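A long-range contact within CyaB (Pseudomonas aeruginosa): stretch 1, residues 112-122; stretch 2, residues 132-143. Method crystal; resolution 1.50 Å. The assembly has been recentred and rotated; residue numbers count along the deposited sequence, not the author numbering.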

# COMPACT_ATOMS: atom_id res chain seq x y z
N MET A 112 -3.77 -6.12 -12.48
CA MET A 112 -3.89 -4.67 -12.55
C MET A 112 -5.28 -4.17 -12.30
O MET A 112 -6.24 -4.84 -12.74
N GLY A 113 -5.39 -2.98 -11.70
CA GLY A 113 -6.65 -2.31 -11.49
C GLY A 113 -6.52 -0.87 -11.97
O GLY A 113 -5.46 -0.29 -11.65
N ILE A 114 -7.52 -0.31 -12.62
CA ILE A 114 -7.40 1.06 -13.19
C ILE A 114 -8.72 1.72 -12.94
O ILE A 114 -9.78 1.12 -13.26
N ASN A 115 -8.71 2.98 -12.49
CA ASN A 115 -9.92 3.72 -12.34
C ASN A 115 -9.65 5.13 -12.74
O ASN A 115 -8.51 5.61 -12.62
N THR A 116 -10.63 5.89 -13.13
CA THR A 116 -10.52 7.30 -13.51
C THR A 116 -11.52 8.10 -12.69
O THR A 116 -12.63 7.69 -12.48
N GLY A 117 -11.07 9.21 -12.15
CA GLY A 117 -11.98 10.12 -11.39
C GLY A 117 -11.14 11.21 -10.74
O GLY A 117 -9.91 11.29 -10.91
N TYR A 118 -11.87 12.13 -10.06
CA TYR A 118 -11.17 13.25 -9.42
C TYR A 118 -10.44 12.85 -8.22
O TYR A 118 -10.95 12.17 -7.33
N CYS A 119 -9.17 13.27 -8.16
CA CYS A 119 -8.25 12.93 -7.08
C CYS A 119 -7.57 14.18 -6.55
O CYS A 119 -7.54 15.14 -7.25
N THR A 120 -7.07 14.14 -5.33
CA THR A 120 -6.28 15.28 -4.78
C THR A 120 -4.82 14.97 -4.95
O THR A 120 -4.29 13.90 -4.51
N VAL A 121 -4.08 15.92 -5.55
CA VAL A 121 -2.64 15.70 -5.81
C VAL A 121 -1.79 16.78 -5.16
O VAL A 121 -2.17 17.94 -5.20
N GLY A 122 -0.71 16.40 -4.56
CA GLY A 122 0.01 17.42 -3.76
C GLY A 122 1.23 16.85 -3.14
O GLY A 122 1.59 15.69 -3.36
N TYR A 132 5.47 13.87 -3.59
CA TYR A 132 4.41 14.35 -4.48
C TYR A 132 3.58 13.14 -4.88
O TYR A 132 4.14 12.17 -5.40
N THR A 133 2.29 13.14 -4.53
CA THR A 133 1.49 11.87 -4.66
C THR A 133 0.02 12.24 -4.66
O THR A 133 -0.34 13.41 -4.76
N ILE A 134 -0.89 11.25 -4.63
CA ILE A 134 -2.32 11.49 -4.79
C ILE A 134 -3.05 10.69 -3.74
O ILE A 134 -2.56 9.62 -3.26
N ILE A 135 -4.21 11.24 -3.39
CA ILE A 135 -5.11 10.58 -2.43
C ILE A 135 -6.57 10.79 -2.84
O ILE A 135 -6.92 11.71 -3.61
N GLY A 136 -7.49 9.97 -2.29
CA GLY A 136 -8.88 10.17 -2.52
C GLY A 136 -9.57 8.83 -2.75
O GLY A 136 -8.89 7.76 -2.96
N ARG A 137 -10.89 8.84 -2.62
CA ARG A 137 -11.70 7.64 -2.91
C ARG A 137 -11.41 6.98 -4.25
O ARG A 137 -11.46 5.76 -4.36
N GLU A 138 -11.11 7.79 -5.27
CA GLU A 138 -10.91 7.29 -6.62
C GLU A 138 -9.55 6.62 -6.72
O GLU A 138 -9.36 5.64 -7.47
N VAL A 139 -8.59 7.06 -5.90
CA VAL A 139 -7.36 6.35 -5.80
C VAL A 139 -7.58 4.97 -5.10
O VAL A 139 -7.08 3.92 -5.55
N ASN A 140 -8.34 4.96 -4.02
CA ASN A 140 -8.57 3.73 -3.32
C ASN A 140 -9.37 2.77 -4.21
O ASN A 140 -9.08 1.57 -4.12
N LEU A 141 -10.23 3.29 -5.08
CA LEU A 141 -11.06 2.36 -5.97
C LEU A 141 -10.12 1.64 -6.95
O LEU A 141 -10.23 0.47 -7.18
N ALA A 142 -9.08 2.31 -7.48
CA ALA A 142 -8.09 1.61 -8.33
C ALA A 142 -7.38 0.50 -7.59
O ALA A 142 -7.18 -0.56 -8.13
N SER A 143 -6.98 0.77 -6.36
CA SER A 143 -6.37 -0.22 -5.51
C SER A 143 -7.31 -1.42 -5.23
O SER A 143 -6.87 -2.59 -5.28

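The polar centre of this contact is one amide facing a helix. Asn115, chi1 t, points toward the helix, and its ND2 spends both protons there: ND2 to Glu138 OE1 is 2.8 Å, and ND2 to the backbone Glu138 O is 3.0 Å. Glu138 O also receives a weak helical bond from Ala142 N at 3.3 Å. Asn115 OD1 lies 2.8 Å from water 1 and is also hydrogen-bonded elsewhere in the structure, while Asn115 CB packs 4.0 Å from Ala142 CB.

Glu138, chi1 and chi2 both m, folds back toward the strand corner, its CG 3.9 Å from Gly117 CA. With Glu138 placed so, an ideal CB on Gly117 would lie 2.5 Å from Glu138 CD, a clash. Gly113 obeys the same rule, since a CB there would fall 2.6 Å from Ala142 O. Waters finish the carboxylate and its surroundings. Water 4 accepts from Tyr118 N at 2.9 Å and donates to Glu138 OE2 at 3.1 Å; water 3 accepts from Glu138 N at 2.9 Å and donates to Tyr118 O at 2.7 Å. Water 3 thus bridges the backbones of Glu138 and Tyr118, while water 4 ties Tyr118 N to the carboxylate.

Beyond the corner, the strands satisfy each other directly. Thr120 N to Ile135 O (3.0 Å) and Ile135 N to Thr120 O (2.9 Å) form one pair; Gly122 N to Thr133 O (3.0 Å) and Thr133 N to Gly122 O (2.9 Å) form the next. Between them, Val121 (t) and Ile134 (p) share a sheet face, where Val121 CG1 lies 3.3 Å from Ile134 CG2, and Val121 CG1 also meets Tyr132 CZ at 3.7 Å. On the other face, Thr120 CB lies 3.9 Å from Ile135 CG1, and Thr120 OG1 is 2.5 Å from water 5. Cys119 (m) makes an apolar contact, SG 3.7 Å from Val139 CG2.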

# COMPACT_ATOMS: atom_id res chain seq x y z
CB MET A 112 -3.48 -4.19 -13.98
CG MET A 112 -2.07 -4.68 -14.28
SD MET A 112 -1.62 -4.22 -16.00
CE MET A 112 -1.21 -5.77 -16.51
CB ILE A 114 -7.03 0.99 -14.68
CG1 ILE A 114 -5.74 0.21 -14.82
CG2 ILE A 114 -6.93 2.41 -15.22
CD1 ILE A 114 -5.35 -0.01 -16.34
CB ASN A 115 -10.35 3.67 -10.85
CG ASN A 115 -11.58 4.53 -10.54
OD1 ASN A 115 -12.60 4.44 -11.25
ND2 ASN A 115 -11.46 5.41 -9.56
CB THR A 116 -10.93 7.43 -14.95
OG1 THR A 116 -10.11 6.60 -15.78
CG2 THR A 116 -10.90 8.94 -15.48
CB TYR A 118 -12.24 14.35 -9.08
CG TYR A 118 -12.65 15.07 -10.36
CD1 TYR A 118 -11.91 16.19 -10.87
CD2 TYR A 118 -13.77 14.70 -11.08
CE1 TYR A 118 -12.26 16.83 -12.09
CE2 TYR A 118 -14.12 15.37 -12.23
CZ TYR A 118 -13.36 16.41 -12.74
OH TYR A 118 -13.75 17.06 -13.93
CB CYS A 119 -7.10 12.02 -7.60
SG CYS A 119 -7.68 10.42 -8.24
CB THR A 120 -6.61 15.47 -3.29
OG1 THR A 120 -8.02 15.64 -3.14
CG2 THR A 120 -5.76 16.60 -2.69
CB VAL A 121 -2.19 15.85 -7.30
CG1 VAL A 121 -0.84 15.02 -7.59
CG2 VAL A 121 -3.34 15.55 -8.20
CB TYR A 132 5.12 14.84 -5.77
CG TYR A 132 4.21 15.50 -6.65
CD1 TYR A 132 3.81 16.84 -6.42
CD2 TYR A 132 3.62 14.80 -7.70
CE1 TYR A 132 2.94 17.47 -7.25
CE2 TYR A 132 2.77 15.42 -8.55
CZ TYR A 132 2.39 16.74 -8.35
OH TYR A 132 1.54 17.44 -9.14
CB THR A 133 1.89 10.88 -3.59
OG1 THR A 133 1.17 9.61 -3.71
CG2 THR A 133 1.68 11.50 -2.20
CB ILE A 134 -2.80 11.01 -6.23
CG1 ILE A 134 -2.37 9.54 -6.50
CG2 ILE A 134 -2.07 11.92 -7.30
CD1 ILE A 134 -3.04 8.94 -7.87
CB ILE A 135 -4.85 11.16 -1.02
CG1 ILE A 135 -5.21 12.65 -0.96
CG2 ILE A 135 -3.47 10.91 -0.52
CD1 ILE A 135 -5.03 13.32 0.51
CB ARG A 137 -13.18 8.02 -2.77
CG ARG A 137 -14.19 6.95 -2.92
CD ARG A 137 -15.61 7.59 -2.58
NE ARG A 137 -16.17 8.46 -3.63
CZ ARG A 137 -17.47 8.43 -4.00
NH1 ARG A 137 -18.33 7.57 -3.45
NH2 ARG A 137 -17.92 9.26 -4.96
CB GLU A 138 -11.01 8.45 -7.61
CG GLU A 138 -12.42 9.13 -7.68
CD GLU A 138 -13.57 8.33 -8.20
OE1 GLU A 138 -13.45 7.22 -8.64
OE2 GLU A 138 -14.71 8.84 -8.06
CB VAL A 139 -6.29 7.14 -4.99
CG1 VAL A 139 -5.00 6.38 -4.91
CG2 VAL A 139 -6.11 8.53 -5.50
CB ASN A 140 -9.46 4.01 -2.10
CG ASN A 140 -8.72 4.79 -1.05
OD1 ASN A 140 -7.50 5.08 -1.19
ND2 ASN A 140 -9.42 5.13 -0.00
CB LEU A 141 -12.21 3.08 -6.63
CG LEU A 141 -13.02 2.19 -7.60
CD1 LEU A 141 -13.64 0.99 -6.85
CD2 LEU A 141 -14.07 3.05 -8.26
CB ALA A 142 -7.04 2.55 -8.96
CB SER A 143 -5.93 0.44 -4.20
OG SER A 143 -5.38 -0.62 -3.40
O HOH W 1 -15.21 5.30 -10.95
O HOH W 2 -14.89 7.88 -11.25
O HOH W 3 -10.75 10.67 -5.09
O HOH W 4 -14.62 11.43 -9.68
O HOH W 5 -9.44 13.67 -2.50